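Local coordinates for sugar ABC transporter, periplasmic sugar-binding protein (Caulobacter crescentus, PDB 4IRX), which binds myo-inositol in the cleft between its two domains and, as a periplasmic binding protein, probably delivers it to an ABC importer in the inner membrane, at residues I255-A258 / L259-V263; A179-V182 / T183-I186; S143-S146 / I147-K151; D45-N49 / S50-I54. All blocks are in the same frame, centred on the assembly; numbering follows the deposited sequence.

Contact 1: I255-A258 / L259-V263; sequences IRTA and LRQAV
R256 and R260 meet one helical turn apart because each sets CG anti to its own carbonyl carbon, beside the backbone N (chi1 -64° and -69°), and then runs extended as far as NE. The two chains pass at a slant, and the CB of R256 lies over the centre of one face of the R260 guanidinium, with R256 CB 4.0 Å from R260 CZ. The two guanidinium planes are turned 46° apart. R256 NH1 and R260 NH2 stay 4.8 Å from each other, like charges that do not touch; salt bridges to E29, D32 and E33 of helix 21-37 would offset them. T257 and Q261 lie side by side, T257 CG2 coming to 4.0 Å from Q261 NE2, while the hydroxyl of T257 turns back to the carbonyl of L253 and Q261 OE1 accepts from K273 N. Regular i to i+4 bonds run beneath, the straightest from Q261 N to T257 O at 3.0 Å. In this part of the amphipathic helix 251-268 the apolar side, A258, L259 and A262, packs on I69 and V67 of strand 67-70 and on V11 of strand 10-15, and the arginines clasp helix 21-37.

Contact 2: A179-V182 / T183-I186; sequences ALTV and TQNI
V182 and I186 form the tighter, apolar side of this part of helix 176-189, one of the helices that flank the four-stranded parallel sheet of an alpha/beta periplasmic-binding-protein domain. The two side chains lie alongside each other and point the same way, with V182 CG1 3.9 Å from I186 CD1. Both rest on strand 132-138 through I137 and on strand 164-171 through Q170, and I186 also reaches V135 and T168. The opposite character appears at L180, T181, Q184 and N185, which are partly or fully exposed. There L180 and Q184 slant across each other: L180 CG is 3.9 Å from Q184 OE1, and L180 CD1 is 4.0 Å from Q184 CD, so the leucine branch makes only van der Waals contact with the amide end of Q184. T181 adds a still looser approach, its CG2 4.2 Å from Q184 OE1. Four i to i+4 backbone bonds, from T183 N to A179 O through I186 N to V182 O, tie the successive turns together under both sides. T183 is buried against I137 and against A212 of helix 203-215, where its polar group needs a partner. With OG1 anti to the carbonyl carbon (chi1 -57°), the hydroxyl folds back along the helix. A179 O is thereby gripped twice, from opposite faces of its carbonyl plane: T183 N reaches it at 3.0 Å and T183 OG1 donates at 2.8 Å.

Contact 3: S143-S146 / I147-K151; sequences SSSS and IERVK. With INS (1,2,3,4,5,6-hexahydroxy-cyclohexane), chain C.
The N-terminus of helix 144-160, the crossover helix of the beta-alpha-beta unit between strands 132-138 and 164-171, forms one wall of the myo-inositol pocket. S145 and R149, one turn apart, both reach the ligand. The arginine chain bends at chi3 (-132°) and presents two nitrogens to the ring: NH1 donates to O2 of the inositol at 2.9 Å (158°) and NH2 to O1 at 2.8 Å (159°), with O1 in the guanidinium plane at its edge. One face of that group carries S145 CB, offset toward the rim and 3.9 Å from R149 NH2. N113 OD1 accepts from NE and F228 adds a cation-pi contact, second-shell contacts that would limit rotation of the group. A leucine in place of R149 would probably leave inositol O1 and O2 without these donors and N113 OD1 without its NE partner. Behind the pocket, S144 and E148 are joined through a water that lies 2.8 Å from S144 OG and donates to E148 OE1; S144 OG also pairs with N98 N. The first turn is closed by the I147 N to S143 O bond, nearly straight, with S143 at the N-cap position. In one of its two conformers S143 OG lies 2.6 Å from S145 OG, a pairing that is therefore doubtful. S145 OG in turn lies 2.6 Å from inositol O6, a short contact whose proton is not settled.

Contact 4: D45-N49 / S50-I54; sequences DAQNN and SSKQI
K52 leans back from the first turn of helix 50-62 over the loop that leads into it. Its CB sits 4.0 Å from CG of N49; with CG anti to the backbone N (chi1 -179°) the chain runs extended to CD, which passes 3.8 Å from OE1 of Q47, the two side chains slanting across each other. CE moves on to 3.6 Å from the carbonyl O of D45, and a bend at chi4 brings NZ onto that same oxygen at 2.8 Å, the donor tilted 33° from the carbonyl plane. NZ also forms a salt bridge with D56, a turn further along the helix. A methionine in place of K52 would probably leave D45 O without this donor and D56 without its opposite charge. N49 is the N-cap: its OD1 accepts from K52 N at 3.1 Å, with the donor well above the amide plane, and more weakly from S51 N. The backbone adds Q53 N to N49 O, a bond lying in the carbonyl plane. Earlier in the loop, Q47 N donates to D45 OD1 at 3.0 Å, an Asx turn, and L18 N shares that oxygen. A46 CB packs 3.5 Å from Q53 CB, while the Q53 amide binds T73, A71 and S14. The loop joins edge strand 40-45 to helix 50-62, with A46 bonded by its backbone to F15 at the end of strand 10-15.

How the contacts relate
Along the chain the order is contact 4, contact 3, contact 2, contact 1, each closing before the next opens. Contacts 4 and 1 belong to the domain built on the mixed sheet, about 22 Å apart between centres, on helices 50-62 and 251-268. Contacts 3 and 2 belong to the domain of the four-stranded parallel sheet, about 21 Å apart between centres, on helices 144-160 and 176-189. Contacts 1 and 2 lie on opposite sides of the chain's centre, their own centres about 38 Å apart. Contact 3, its centre about 9 Å from that of the chain, holds pocket residues; the other three lie within the two lobes, away from the ligand, in the bilobal plan of periplasmic binding proteins.

Contact 1: I255-A258 / L259-V263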
loop_
_atom_site.group_PDB
_atom_site.type_symbol
_atom_site.label_atom_id
_atom_site.label_comp_id
_atom_site.label_asym_id
_atom_site.label_seq_id
_atom_site.Cartn_x
_atom_site.Cartn_y
_atom_site.Cartn_z
ATOM N N ILE A 255 5.793 3.715 9.162
ATOM C CA ILE A 255 4.966 4.225 10.246
ATOM C C ILE A 255 5.808 4.699 11.403
ATOM O O ILE A 255 5.512 5.727 11.984
ATOM C CB ILE A 255 3.832 3.242 10.640
ATOM C CG1 ILE A 255 2.795 3.905 11.539
ATOM C CG2 ILE A 255 4.390 2.048 11.348
ATOM C CD1 ILE A 255 2.099 5.116 10.920
ATOM N N ARG A 256 6.913 4.000 11.677
ATOM C CA ARG A 256 7.808 4.415 12.748
ATOM C C ARG A 256 8.446 5.757 12.423
ATOM O O ARG A 256 8.563 6.600 13.301
ATOM C CB ARG A 256 8.859 3.350 13.021
ATOM C CG ARG A 256 8.278 2.019 13.533
ATOM C CD ARG A 256 9.369 1.006 13.674
ATOM N NE ARG A 256 8.865 -0.325 14.038
ATOM C CZ ARG A 256 8.721 -0.732 15.290
ATOM N NH1 ARG A 256 9.016 0.085 16.309
ATOM N NH2 ARG A 256 8.270 -1.958 15.531
ATOM N N THR A 257 8.801 5.961 11.152
ATOM C CA THR A 257 9.410 7.219 10.743
ATOM C C THR A 257 8.426 8.365 10.857
ATOM O O THR A 257 8.789 9.451 11.340
ATOM C CB THR A 257 9.968 7.112 9.323
ATOM O OG1 THR A 257 10.973 6.083 9.277
ATOM C CG2 THR A 257 10.540 8.423 8.851
ATOM N N ALA A 258 7.185 8.143 10.430
ATOM C CA ALA A 258 6.178 9.198 10.600
ATOM C C ALA A 258 5.968 9.568 12.072
ATOM O O ALA A 258 5.878 10.752 12.407
ATOM C CB ALA A 258 4.850 8.790 9.949
ATOM N N LEU A 259 5.886 8.565 12.942
ATOM C CA LEU A 259 5.685 8.840 14.354
ATOM C C LEU A 259 6.888 9.526 14.986
ATOM O O LEU A 259 6.717 10.412 15.813
ATOM C CB LEU A 259 5.323 7.559 15.110
ATOM C CG LEU A 259 4.832 7.815 16.523
ATOM C CD1 LEU A 259 3.522 8.612 16.466
ATOM C CD2 LEU A 259 4.649 6.467 17.232
ATOM N N ARG A 260 8.097 9.111 14.615
ATOM C CA ARG A 260 9.317 9.764 15.120
ATOM C C ARG A 260 9.364 11.231 14.745
ATOM O O ARG A 260 9.681 12.079 15.585
ATOM C CB ARG A 260 10.577 9.033 14.643
ATOM C CG ARG A 260 10.775 7.668 15.263
ATOM C CD ARG A 260 11.710 6.823 14.416
ATOM N NE ARG A 260 11.757 5.485 14.974
ATOM C CZ ARG A 260 12.388 4.458 14.441
ATOM N NH1 ARG A 260 13.022 4.568 13.276
ATOM N NH2 ARG A 260 12.347 3.283 15.075
ATOM N N GLN A 261 9.031 11.536 13.496
ATOM C CA GLN A 261 8.922 12.929 13.088
ATOM C C GLN A 261 7.844 13.663 13.877
ATOM O O GLN A 261 8.064 14.790 14.303
ATOM C CB GLN A 261 8.615 13.020 11.597
ATOM C CG GLN A 261 9.753 12.581 10.667
ATOM C CD GLN A 261 9.563 13.153 9.276
ATOM O OE1 GLN A 261 9.131 14.301 9.137
ATOM N NE2 GLN A 261 9.834 12.362 8.249
ATOM N N ALA A 262 6.691 13.032 14.077
ATOM C CA ALA A 262 5.621 13.673 14.849
ATOM C C ALA A 262 6.073 14.038 16.265
ATOM O O ALA A 262 5.765 15.124 16.754
ATOM C CB ALA A 262 4.403 12.759 14.894
ATOM N N VAL A 263 6.819 13.143 16.906
ATOM C CA VAL A 263 7.251 13.374 18.271
ATOM C C VAL A 263 8.282 14.506 18.330
ATOM O O VAL A 263 8.241 15.359 19.228
ATOM C CB VAL A 263 7.766 12.066 18.908
ATOM C CG1 VAL A 263 8.496 12.357 20.208
ATOM C CG2 VAL A 263 6.586 11.120 19.126
#

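Contact 2: A179-V182 / T183-I186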
loop_
_atom_site.group_PDB
_atom_site.type_symbol
_atom_site.label_atom_id
_atom_site.label_comp_id
_atom_site.label_asym_id
_atom_site.label_seq_id
_atom_site.Cartn_x
_atom_site.Cartn_y
_atom_site.Cartn_z
ATOM N N ALA A 179 -10.786 -9.816 -5.623
ATOM C CA ALA A 179 -9.702 -10.356 -6.414
ATOM C C ALA A 179 -10.025 -11.743 -6.973
ATOM O O ALA A 179 -9.715 -12.036 -8.135
ATOM C CB ALA A 179 -8.409 -10.387 -5.598
ATOM N N LEU A 180 -10.682 -12.583 -6.182
ATOM C CA LEU A 180 -11.011 -13.925 -6.667
ATOM C C LEU A 180 -11.967 -13.853 -7.867
ATOM O O LEU A 180 -11.698 -14.390 -8.944
ATOM C CB LEU A 180 -11.610 -14.786 -5.535
ATOM C CG LEU A 180 -12.160 -16.156 -5.947
ATOM C CD1 LEU A 180 -11.086 -16.983 -6.544
ATOM C CD2 LEU A 180 -12.720 -16.878 -4.710
ATOM N N THR A 181 -13.069 -13.138 -7.708
ATOM C CA THR A 181 -14.076 -13.136 -8.756
ATOM C C THR A 181 -13.638 -12.313 -9.961
ATOM O O THR A 181 -13.879 -12.701 -11.114
ATOM C CB THR A 181 -15.422 -12.648 -8.230
ATOM O OG1 THR A 181 -15.255 -11.375 -7.623
ATOM C CG2 THR A 181 -15.969 -13.611 -7.158
ATOM N N VAL A 182 -12.969 -11.185 -9.711
ATOM C CA VAL A 182 -12.464 -10.374 -10.818
ATOM C C VAL A 182 -11.471 -11.196 -11.651
ATOM O O VAL A 182 -11.533 -11.211 -12.878
ATOM C CB VAL A 182 -11.796 -9.076 -10.306
ATOM C CG1 VAL A 182 -10.963 -8.409 -11.411
ATOM C CG2 VAL A 182 -12.856 -8.131 -9.775
ATOM N N THR A 183 -10.556 -11.895 -10.987
ATOM C CA THR A 183 -9.577 -12.728 -11.682
ATOM C C THR A 183 -10.235 -13.902 -12.412
ATOM O O THR A 183 -9.908 -14.186 -13.562
ATOM C CB THR A 183 -8.446 -13.204 -10.736
ATOM O OG1 THR A 183 -7.831 -12.049 -10.145
ATOM C CG2 THR A 183 -7.371 -13.982 -11.506
ATOM N N GLN A 184 -11.222 -14.523 -11.765
ATOM C CA GLN A 184 -11.946 -15.606 -12.427
ATOM C C GLN A 184 -12.574 -15.164 -13.732
ATOM O O GLN A 184 -12.449 -15.844 -14.757
ATOM C CB GLN A 184 -13.028 -16.180 -11.514
ATOM C CG GLN A 184 -12.448 -17.056 -10.404
ATOM C CD GLN A 184 -13.520 -17.709 -9.570
ATOM O OE1 GLN A 184 -14.393 -17.017 -9.018
ATOM N NE2 GLN A 184 -13.480 -19.040 -9.481
ATOM N N ASN A 185 -13.223 -14.001 -13.714
ATOM C CA ASN A 185 -13.912 -13.522 -14.890
ATOM C C ASN A 185 -12.912 -13.167 -16.003
ATOM O O ASN A 185 -13.174 -13.422 -17.187
ATOM C CB ASN A 185 -14.798 -12.348 -14.516
ATOM C CG ASN A 185 -16.074 -12.784 -13.845
ATOM O OD1 ASN A 185 -16.454 -13.956 -13.922
ATOM N ND2 ASN A 185 -16.739 -11.855 -13.163
ATOM N N ILE A 186 -11.761 -12.609 -15.618
ATOM C CA ILE A 186 -10.716 -12.313 -16.585
ATOM C C ILE A 186 -10.204 -13.606 -17.201
ATOM O O ILE A 186 -10.056 -13.702 -18.434
ATOM C CB ILE A 186 -9.572 -11.535 -15.935
ATOM C CG1 ILE A 186 -10.061 -10.131 -15.558
ATOM C CG2 ILE A 186 -8.377 -11.488 -16.887
ATOM C CD1 ILE A 186 -9.038 -9.348 -14.726
#

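Contact 3: S143-S146 / I147-K151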
loop_
_atom_site.group_PDB
_atom_site.type_symbol
_atom_site.label_atom_id
_atom_site.label_comp_id
_atom_site.label_asym_id
_atom_site.label_seq_id
_atom_site.Cartn_x
_atom_site.Cartn_y
_atom_site.Cartn_z
ATOM N N SER A 143 -5.968 5.898 -4.220
ATOM C CA SER A 143 -4.722 6.078 -3.489
ATOM C C SER A 143 -3.547 6.411 -4.422
ATOM O O SER A 143 -3.401 5.801 -5.469
ATOM C CB SER A 143 -4.424 4.784 -2.732
ATOM O OG SER A 143 -3.146 4.811 -2.126
ATOM N N SER A 144 -2.687 7.353 -4.029
ATOM C CA SER A 144 -1.446 7.599 -4.778
ATOM C C SER A 144 -0.634 6.319 -4.983
ATOM O O SER A 144 0.061 6.163 -5.985
ATOM C CB SER A 144 -0.566 8.649 -4.092
ATOM O OG SER A 144 0.029 8.107 -2.920
ATOM N N SER A 145 -0.736 5.380 -4.046
ATOM C CA SER A 145 0.049 4.162 -4.166
ATOM C C SER A 145 -0.402 3.331 -5.364
ATOM O O SER A 145 0.431 2.740 -6.060
ATOM C CB SER A 145 0.012 3.355 -2.879
ATOM O OG SER A 145 -1.320 2.985 -2.583
ATOM N N SER A 146 -1.706 3.288 -5.613
ATOM C CA SER A 146 -2.231 2.591 -6.783
ATOM C C SER A 146 -1.820 3.318 -8.054
ATOM O O SER A 146 -1.290 2.719 -8.988
ATOM C CB SER A 146 -3.741 2.499 -6.696
ATOM O OG SER A 146 -4.247 1.763 -7.794
ATOM N N ILE A 147 -2.073 4.614 -8.097
ATOM C CA ILE A 147 -1.728 5.410 -9.266
ATOM C C ILE A 147 -0.253 5.282 -9.632
ATOM O O ILE A 147 0.088 5.064 -10.800
ATOM C CB ILE A 147 -2.117 6.882 -9.026
ATOM C CG1 ILE A 147 -3.634 6.979 -8.839
ATOM C CG2 ILE A 147 -1.611 7.756 -10.152
ATOM C CD1 ILE A 147 -4.108 8.301 -8.272
ATOM N N GLU A 148 0.617 5.360 -8.635
ATOM C CA GLU A 148 2.055 5.288 -8.890
ATOM C C GLU A 148 2.556 3.873 -9.207
ATOM O O GLU A 148 3.419 3.685 -10.073
ATOM C CB GLU A 148 2.816 5.865 -7.698
ATOM C CG GLU A 148 2.637 7.368 -7.578
ATOM C CD GLU A 148 3.158 7.903 -6.270
ATOM O OE1 GLU A 148 3.733 7.109 -5.499
ATOM O OE2 GLU A 148 2.973 9.108 -6.010
ATOM N N ARG A 149 2.019 2.869 -8.524
ATOM C CA ARG A 149 2.365 1.488 -8.852
ATOM C C ARG A 149 1.989 1.152 -10.272
ATOM O O ARG A 149 2.774 0.521 -10.980
ATOM C CB ARG A 149 1.672 0.481 -7.930
ATOM C CG ARG A 149 2.537 0.021 -6.811
ATOM C CD ARG A 149 1.767 -0.777 -5.766
ATOM N NE ARG A 149 2.142 -0.236 -4.471
ATOM C CZ ARG A 149 1.553 -0.525 -3.321
ATOM N NH1 ARG A 149 0.544 -1.394 -3.304
ATOM N NH2 ARG A 149 1.952 0.072 -2.208
ATOM N N VAL A 150 0.781 1.531 -10.675
ATOM C CA VAL A 150 0.301 1.313 -12.021
ATOM C C VAL A 150 1.227 2.008 -13.030
ATOM O O VAL A 150 1.583 1.450 -14.054
ATOM C CB VAL A 150 -1.158 1.826 -12.140
ATOM C CG1 VAL A 150 -1.511 2.087 -13.540
ATOM C CG2 VAL A 150 -2.110 0.811 -11.543
ATOM N N LYS A 151 1.614 3.253 -12.707
ATOM C CA LYS A 151 2.500 4.005 -13.625
ATOM C C LYS A 151 3.827 3.263 -13.822
ATOM O O LYS A 151 4.318 3.144 -14.924
ATOM C CB LYS A 151 2.754 5.455 -13.163
ATOM C CG LYS A 151 3.903 6.094 -13.949
ATOM C CD LYS A 151 4.075 7.569 -13.772
ATOM C CE LYS A 151 5.036 8.074 -14.845
ATOM N NZ LYS A 151 6.439 7.592 -14.639
HETATM C C1 INS C . -0.529 -0.349 0.611
HETATM C C2 INS C . -0.562 -1.841 0.593
HETATM C C3 INS C . -1.977 -2.294 0.844
HETATM C C4 INS C . -2.884 -1.778 -0.227
HETATM C C5 INS C . -2.908 -0.296 -0.206
HETATM C C6 INS C . -1.514 0.265 -0.364
HETATM O O1 INS C . 0.773 0.111 0.348
HETATM O O2 INS C . -0.086 -2.306 -0.634
HETATM O O3 INS C . -2.043 -3.697 0.925
HETATM O O4 INS C . -4.167 -2.297 -0.082
HETATM O O5 INS C . -3.759 0.164 -1.206
HETATM O O6 INS C . -1.518 1.669 -0.376
HETATM O O HOH W 1 2.443 6.679 -3.230
#

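Contact 4: D45-N49 / S50-I54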
loop_
_atom_site.group_PDB
_atom_site.type_symbol
_atom_site.label_atom_id
_atom_site.label_comp_id
_atom_site.label_asym_id
_atom_site.label_seq_id
_atom_site.Cartn_x
_atom_site.Cartn_y
_atom_site.Cartn_z
ATOM N N ASP A 45 -10.233 4.563 12.391
ATOM C CA ASP A 45 -10.434 3.775 11.170
ATOM C C ASP A 45 -11.469 4.479 10.298
ATOM O O ASP A 45 -12.612 4.667 10.710
ATOM C CB ASP A 45 -10.916 2.385 11.553
ATOM C CG ASP A 45 -11.118 1.480 10.354
ATOM O OD1 ASP A 45 -10.677 1.843 9.241
ATOM O OD2 ASP A 45 -11.708 0.389 10.545
ATOM N N ALA A 46 -11.076 4.884 9.098
ATOM C CA ALA A 46 -12.010 5.541 8.187
ATOM C C ALA A 46 -12.976 4.575 7.527
ATOM O O ALA A 46 -13.927 5.024 6.886
ATOM C CB ALA A 46 -11.280 6.375 7.108
ATOM N N GLN A 47 -12.731 3.274 7.677
ATOM C CA GLN A 47 -13.647 2.276 7.133
ATOM C C GLN A 47 -13.885 2.527 5.641
ATOM O O GLN A 47 -15.016 2.403 5.146
ATOM C CB GLN A 47 -14.958 2.287 7.930
ATOM C CG GLN A 47 -14.799 1.790 9.357
ATOM C CD GLN A 47 -15.980 2.163 10.228
ATOM O OE1 GLN A 47 -16.957 2.727 9.746
ATOM N NE2 GLN A 47 -15.906 1.829 11.508
ATOM N N ASN A 48 -12.812 2.894 4.936
ATOM C CA ASN A 48 -12.845 3.217 3.508
ATOM C C ASN A 48 -13.875 4.270 3.117
ATOM O O ASN A 48 -14.459 4.201 2.034
ATOM C CB ASN A 48 -13.090 1.957 2.657
ATOM C CG ASN A 48 -12.671 2.147 1.210
ATOM O OD1 ASN A 48 -11.631 2.736 0.936
ATOM N ND2 ASN A 48 -13.497 1.663 0.268
ATOM N N ASN A 49 -14.107 5.226 3.997
ATOM C CA ASN A 49 -15.099 6.265 3.760
ATOM C C ASN A 49 -14.448 7.629 3.935
ATOM O O ASN A 49 -14.089 8.003 5.043
ATOM C CB ASN A 49 -16.248 6.067 4.748
ATOM C CG ASN A 49 -17.373 7.076 4.580
ATOM O OD1 ASN A 49 -17.158 8.243 4.251
ATOM N ND2 ASN A 49 -18.593 6.616 4.807
ATOM N N SER A 50 -14.296 8.367 2.840
ATOM C CA SER A 50 -13.595 9.649 2.868
ATOM C C SER A 50 -14.309 10.669 3.740
ATOM O O SER A 50 -13.671 11.484 4.399
ATOM C CB SER A 50 -13.418 10.210 1.457
ATOM O OG SER A 50 -12.669 9.326 0.649
ATOM N N SER A 51 -15.636 10.618 3.748
ATOM C CA SER A 51 -16.397 11.554 4.554
ATOM C C SER A 51 -16.141 11.327 6.036
ATOM O O SER A 51 -15.971 12.286 6.779
ATOM C CB SER A 51 -17.902 11.458 4.236
ATOM O OG SER A 51 -18.135 11.854 2.901
ATOM N N LYS A 52 -16.073 10.064 6.453
ATOM C CA LYS A 52 -15.801 9.739 7.849
ATOM C C LYS A 52 -14.386 10.183 8.219
ATOM O O LYS A 52 -14.144 10.732 9.305
ATOM C CB LYS A 52 -15.971 8.242 8.132
ATOM C CG LYS A 52 -15.715 7.890 9.583
ATOM C CD LYS A 52 -15.966 6.424 9.881
ATOM C CE LYS A 52 -15.823 6.165 11.359
ATOM N NZ LYS A 52 -14.434 6.489 11.805
ATOM N N GLN A 53 -13.441 9.911 7.334
ATOM C CA GLN A 53 -12.060 10.287 7.617
ATOM C C GLN A 53 -11.945 11.812 7.787
ATOM O O GLN A 53 -11.298 12.288 8.720
ATOM C CB GLN A 53 -11.136 9.826 6.485
ATOM C CG GLN A 53 -9.663 9.948 6.856
ATOM C CD GLN A 53 -8.758 9.212 5.903
ATOM O OE1 GLN A 53 -8.921 9.297 4.671
ATOM N NE2 GLN A 53 -7.800 8.469 6.458
ATOM N N ILE A 54 -12.565 12.569 6.884
ATOM C CA ILE A 54 -12.575 14.037 6.964
ATOM C C ILE A 54 -13.190 14.520 8.285
ATOM O O ILE A 54 -12.616 15.365 8.980
ATOM C CB ILE A 54 -13.295 14.689 5.739
ATOM C CG1 ILE A 54 -12.481 14.467 4.454
ATOM C CG2 ILE A 54 -13.553 16.191 5.994
ATOM C CD1 ILE A 54 -13.215 14.807 3.152
#